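Local coordinates for protein autoinducer 2 sensor kinase/phosphatase luxQ (Vibrio cholerae, PDB 3C38) that senses autoinducer 2 through its LuxP-bound complex and switches from histidine kinase to phosphatase in quorum sensing, this chain being its periplasmic sensor domain, at residues E178-L182 / T192-E197; D214-Q220 / V234-N240. All blocks are in the same frame, centred on the assembly; numbering follows the deposited sequence.

Contact 1: residues E178-L182 / T192-E197; sequences ENLVL and TLKGNE
Segment 178-182 carries the extended first part of a strand (Leu180 phi/psi -134/154); segment 192-197 is the loop leaving the neighbouring strand 187-191. They meet at Leu180 and Thr192 (CA-CA 5.6 Å). Leu180 O accepts from Thr192 N (3.0 Å), and Leu180 N donates to Thr192 OG1 (2.8 Å, nearly straight). The p rotamer of Thr192 sets its hydroxyl there, a side chain standing in for a main-chain acceptor where the loop turns off (phi/psi -100/-4). Leu180 (m, t) packs on Leu168 and Ile171 of helix 165-174. Asn179, chi1 near -90°, puts OD1 2.9 Å from Thr192 OG1; its ND2 hydrogen-bonds to Tyr199 OH and, weakly, to Glu197 OE2 (3.3 Å). Glu197 (m, p) folds its carboxylate over the turn, OE2 taking Lys194 N (2.8 Å) and OE1 Gly195 N (2.7 Å). At Gly195 (116/-13) a CB would jam against the preceding carbonyl. Lys194 (m, m, t, m) curls back so that NZ donates to Thr192 O (3.2 Å). Leu193 (m, p) sets CD1 3.8 Å from Val181 CG2 and 3.7 Å from Asn179 CB. This is the open end of the beta hairpin 179-184/187-191 in a Cache-clan periplasmic sensor domain, where the chain leaves for helix 201-205.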
# COMPACT_ATOMS: atom_id res chain seq x y z
N GLU A 178 -6.18 -19.34 8.60
CA GLU A 178 -7.42 -19.22 9.37
C GLU A 178 -7.78 -17.76 9.56
O GLU A 178 -8.91 -17.34 9.32
CB GLU A 178 -7.23 -19.82 10.75
CG GLU A 178 -7.99 -21.09 11.03
CD GLU A 178 -7.79 -21.52 12.46
OE1 GLU A 178 -8.42 -20.91 13.37
OE2 GLU A 178 -6.98 -22.45 12.68
N ASN A 179 -6.80 -17.00 10.02
CA ASN A 179 -6.97 -15.58 10.28
C ASN A 179 -5.61 -14.90 10.30
O ASN A 179 -4.59 -15.52 10.62
CB ASN A 179 -7.65 -15.34 11.64
CG ASN A 179 -9.17 -15.29 11.54
OD1 ASN A 179 -9.73 -14.50 10.78
ND2 ASN A 179 -9.83 -16.11 12.33
N LEU A 180 -5.62 -13.62 9.95
CA LEU A 180 -4.40 -12.82 9.95
C LEU A 180 -4.66 -11.48 10.63
O LEU A 180 -5.78 -10.97 10.66
CB LEU A 180 -3.90 -12.56 8.53
CG LEU A 180 -3.47 -13.72 7.62
CD1 LEU A 180 -3.14 -13.13 6.25
CD2 LEU A 180 -2.27 -14.47 8.20
N VAL A 181 -3.59 -10.91 11.18
CA VAL A 181 -3.65 -9.61 11.82
C VAL A 181 -2.39 -8.85 11.40
O VAL A 181 -1.27 -9.31 11.63
CB VAL A 181 -3.62 -9.71 13.36
CG1 VAL A 181 -3.66 -8.30 13.94
CG2 VAL A 181 -4.79 -10.56 13.87
N LEU A 182 -2.58 -7.70 10.76
CA LEU A 182 -1.45 -6.89 10.34
C LEU A 182 -1.28 -5.85 11.43
O LEU A 182 -2.22 -5.10 11.74
CB LEU A 182 -1.70 -6.23 8.98
CG LEU A 182 -0.61 -5.26 8.49
CD1 LEU A 182 0.73 -5.99 8.41
CD2 LEU A 182 -0.98 -4.69 7.13
N THR A 192 -8.50 -9.87 10.03
CA THR A 192 -9.51 -10.64 9.32
C THR A 192 -10.47 -11.34 10.30
O THR A 192 -11.41 -12.00 9.86
CB THR A 192 -8.89 -11.74 8.44
OG1 THR A 192 -8.14 -12.64 9.26
CG2 THR A 192 -7.98 -11.14 7.38
N LEU A 193 -10.21 -11.23 11.60
CA LEU A 193 -11.06 -11.88 12.61
C LEU A 193 -12.53 -11.43 12.51
O LEU A 193 -12.82 -10.23 12.41
CB LEU A 193 -10.54 -11.62 14.02
CG LEU A 193 -9.39 -12.54 14.48
CD1 LEU A 193 -8.16 -12.28 13.62
CD2 LEU A 193 -9.05 -12.29 15.96
N LYS A 194 -13.44 -12.40 12.54
CA LYS A 194 -14.88 -12.11 12.47
C LYS A 194 -15.38 -11.63 13.82
O LYS A 194 -16.25 -10.78 13.90
CB LYS A 194 -15.68 -13.36 12.08
CG LYS A 194 -15.02 -14.26 11.04
CD LYS A 194 -14.86 -13.59 9.70
CE LYS A 194 -14.09 -14.50 8.73
NZ LYS A 194 -12.68 -14.82 9.20
N GLY A 195 -14.83 -12.19 14.89
CA GLY A 195 -15.24 -11.78 16.22
C GLY A 195 -15.89 -12.92 16.97
O GLY A 195 -16.08 -12.85 18.18
N ASN A 196 -16.20 -13.99 16.25
CA ASN A 196 -16.83 -15.15 16.85
C ASN A 196 -15.81 -16.25 17.10
O ASN A 196 -16.18 -17.40 17.35
CB ASN A 196 -17.91 -15.68 15.91
CG ASN A 196 -17.32 -16.25 14.65
OD1 ASN A 196 -16.51 -15.60 13.99
ND2 ASN A 196 -17.73 -17.47 14.31
N GLU A 197 -14.53 -15.89 17.04
CA GLU A 197 -13.44 -16.85 17.27
C GLU A 197 -13.20 -17.09 18.76
O GLU A 197 -13.56 -16.26 19.59
CB GLU A 197 -12.12 -16.35 16.65
CG GLU A 197 -12.05 -16.29 15.14
CD GLU A 197 -12.60 -15.00 14.56
OE1 GLU A 197 -12.83 -14.03 15.31
OE2 GLU A 197 -12.79 -14.96 13.33

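Contact 2: residues D214-Q220 / V234-N240; sequences DSFIVGQ and VYSIQTN
The antiparallel beta hairpin of strands 216-225 and 228-239 contributes its open end here, strands 216-220 and 234-239 approaching to 4.4 Å at 155°. The register pairs Phe216 with Thr239, Ile217 with Gln238, Val218 with Ile237, Gly219 with Ser236 and Gln220 with Tyr235. Ile217-Gln238 and Gly219-Ser236 are the hydrogen-bonded pairs: Gln238 N to Ile217 O 2.8 Å, Ile217 N to Gln238 O 2.7 Å (weak, bent), Ser236 N to Gly219 O 2.9 Å, Gly219 N to Ser236 O 2.7 Å. Asn240 N also donates to Ser215 O (3.1 Å). Glycine suits position 219 because a CB would clash with OG of Ser236 (p). The hairpin is part of an antiparallel sheet, and helix 201-205 packs on Val218, Tyr235 and Ile237, in keeping with their largely apolar character. There Val218 (t) puts CG1 4.0 Å from Tyr235 CB and CG2 4.1 Å from Ile237 CG2, which also lies 4.1 Å from Phe216 CB. Tyr235 (m, chi2 90°) brings CE2 to 3.5 Å from CG of the extended Gln220 (m, t); a water donates to Gln220 OE1 (2.6 Å) and lies 3.0 Å from Tyr235 OH, which also makes a weak hydrogen bond to Asp185 O.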
# COMPACT_ATOMS: atom_id res chain seq x y z
N ASP A 214 0.03 -24.91 22.36
CA ASP A 214 -1.25 -24.23 22.56
C ASP A 214 -2.30 -24.65 21.56
O ASP A 214 -2.00 -25.29 20.54
CB ASP A 214 -1.10 -22.72 22.45
CG ASP A 214 -0.19 -22.16 23.49
OD1 ASP A 214 0.09 -22.90 24.46
OD2 ASP A 214 0.25 -21.00 23.35
N SER A 215 -3.53 -24.26 21.85
CA SER A 215 -4.64 -24.58 20.98
C SER A 215 -4.56 -23.79 19.69
O SER A 215 -4.82 -24.32 18.61
CB SER A 215 -5.95 -24.28 21.70
OG SER A 215 -5.98 -24.97 22.94
N PHE A 216 -4.20 -22.52 19.79
CA PHE A 216 -4.12 -21.68 18.61
C PHE A 216 -2.72 -21.14 18.38
O PHE A 216 -2.34 -20.12 18.96
CB PHE A 216 -5.11 -20.53 18.71
CG PHE A 216 -6.48 -20.98 19.07
CD1 PHE A 216 -6.95 -20.85 20.37
CD2 PHE A 216 -7.30 -21.57 18.11
CE1 PHE A 216 -8.21 -21.30 20.72
CE2 PHE A 216 -8.58 -22.02 18.46
CZ PHE A 216 -9.03 -21.88 19.76
N ILE A 217 -1.97 -21.84 17.53
CA ILE A 217 -0.61 -21.47 17.20
C ILE A 217 -0.59 -20.16 16.42
O ILE A 217 -1.28 -20.01 15.41
CB ILE A 217 0.04 -22.58 16.35
CG1 ILE A 217 -0.13 -23.93 17.07
CG2 ILE A 217 1.51 -22.28 16.13
CD1 ILE A 217 0.50 -25.11 16.35
N VAL A 218 0.19 -19.19 16.90
CA VAL A 218 0.28 -17.90 16.22
C VAL A 218 1.67 -17.62 15.65
O VAL A 218 2.63 -17.41 16.38
CB VAL A 218 -0.08 -16.71 17.14
CG1 VAL A 218 -0.20 -15.44 16.31
CG2 VAL A 218 -1.37 -16.98 17.90
N GLY A 219 1.75 -17.61 14.32
CA GLY A 219 3.02 -17.33 13.68
C GLY A 219 3.19 -15.83 13.51
O GLY A 219 2.21 -15.08 13.54
N GLN A 220 4.44 -15.39 13.36
CA GLN A 220 4.75 -13.98 13.16
C GLN A 220 5.61 -13.84 11.92
O GLN A 220 6.53 -14.62 11.70
CB GLN A 220 5.51 -13.42 14.36
CG GLN A 220 4.63 -12.97 15.50
CD GLN A 220 5.42 -12.38 16.65
OE1 GLN A 220 6.14 -11.39 16.49
NE2 GLN A 220 5.28 -12.98 17.83
N VAL A 234 2.87 -9.56 10.41
CA VAL A 234 1.67 -10.30 10.12
C VAL A 234 1.55 -11.49 11.06
O VAL A 234 2.39 -12.40 11.04
CB VAL A 234 1.65 -10.80 8.67
CG1 VAL A 234 0.41 -11.68 8.46
CG2 VAL A 234 1.65 -9.61 7.70
N TYR A 235 0.51 -11.48 11.89
CA TYR A 235 0.26 -12.58 12.81
C TYR A 235 -0.66 -13.55 12.09
O TYR A 235 -1.73 -13.15 11.59
CB TYR A 235 -0.40 -12.08 14.09
CG TYR A 235 0.46 -11.15 14.91
CD1 TYR A 235 0.42 -9.77 14.70
CD2 TYR A 235 1.33 -11.64 15.89
CE1 TYR A 235 1.22 -8.91 15.45
CE2 TYR A 235 2.13 -10.80 16.63
CZ TYR A 235 2.07 -9.43 16.41
OH TYR A 235 2.87 -8.59 17.14
N SER A 236 -0.25 -14.81 12.03
CA SER A 236 -1.04 -15.84 11.37
C SER A 236 -1.48 -16.83 12.44
O SER A 236 -0.67 -17.29 13.25
CB SER A 236 -0.23 -16.55 10.27
OG SER A 236 0.89 -17.23 10.81
N ILE A 237 -2.77 -17.15 12.45
CA ILE A 237 -3.30 -18.04 13.46
C ILE A 237 -3.77 -19.36 12.89
O ILE A 237 -4.51 -19.40 11.91
CB ILE A 237 -4.47 -17.38 14.20
CG1 ILE A 237 -4.19 -15.88 14.35
CG2 ILE A 237 -4.64 -18.00 15.58
CD1 ILE A 237 -5.34 -15.10 14.88
N GLN A 238 -3.32 -20.44 13.51
CA GLN A 238 -3.71 -21.77 13.09
C GLN A 238 -3.97 -22.64 14.32
O GLN A 238 -3.23 -22.58 15.31
CB GLN A 238 -2.61 -22.38 12.22
CG GLN A 238 -3.15 -23.18 11.04
CD GLN A 238 -4.04 -22.36 10.12
OE1 GLN A 238 -3.61 -21.35 9.54
NE2 GLN A 238 -5.30 -22.78 9.98
N THR A 239 -5.02 -23.45 14.26
CA THR A 239 -5.39 -24.34 15.36
C THR A 239 -4.70 -25.69 15.17
O THR A 239 -4.55 -26.15 14.04
CB THR A 239 -6.90 -24.56 15.39
OG1 THR A 239 -7.30 -25.26 14.21
CG2 THR A 239 -7.63 -23.23 15.41
N ASN A 240 -4.28 -26.32 16.27
CA ASN A 240 -3.61 -27.62 16.19
C ASN A 240 -4.41 -28.68 15.45
O ASN A 240 -5.64 -28.68 15.49
CB ASN A 240 -3.27 -28.15 17.58
CG ASN A 240 -2.12 -27.40 18.22
OD1 ASN A 240 -1.32 -27.97 18.96
ND2 ASN A 240 -2.03 -26.10 17.94
O HOH W 1 5.57 -9.39 18.08

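In the fold
Contact 1 and contact 2 lie on one four-stranded antiparallel sheet, ordered 187-191, 179-184, 228-239, 216-225, with centres about 11 Å apart. Strands 179-184 and 228-239 are neighbours, so residues 178-182 of contact 1 run alongside residues 234-240 of contact 2: Val181 O lies 2.8 Å from Tyr235 N, and Glu178 OE2 lies 2.7 Å from Thr239 N, both probable hydrogen bonds. Helix 201-205, which follows the loop of contact 1, packs on Val181 as well as on Val218, Tyr235 and Ile237, giving the two contacts a shared apolar layer. They come in series along the chain: contact 1 joins a strand to the loop after its hairpin partner, contact 2 the two strands of a hairpin.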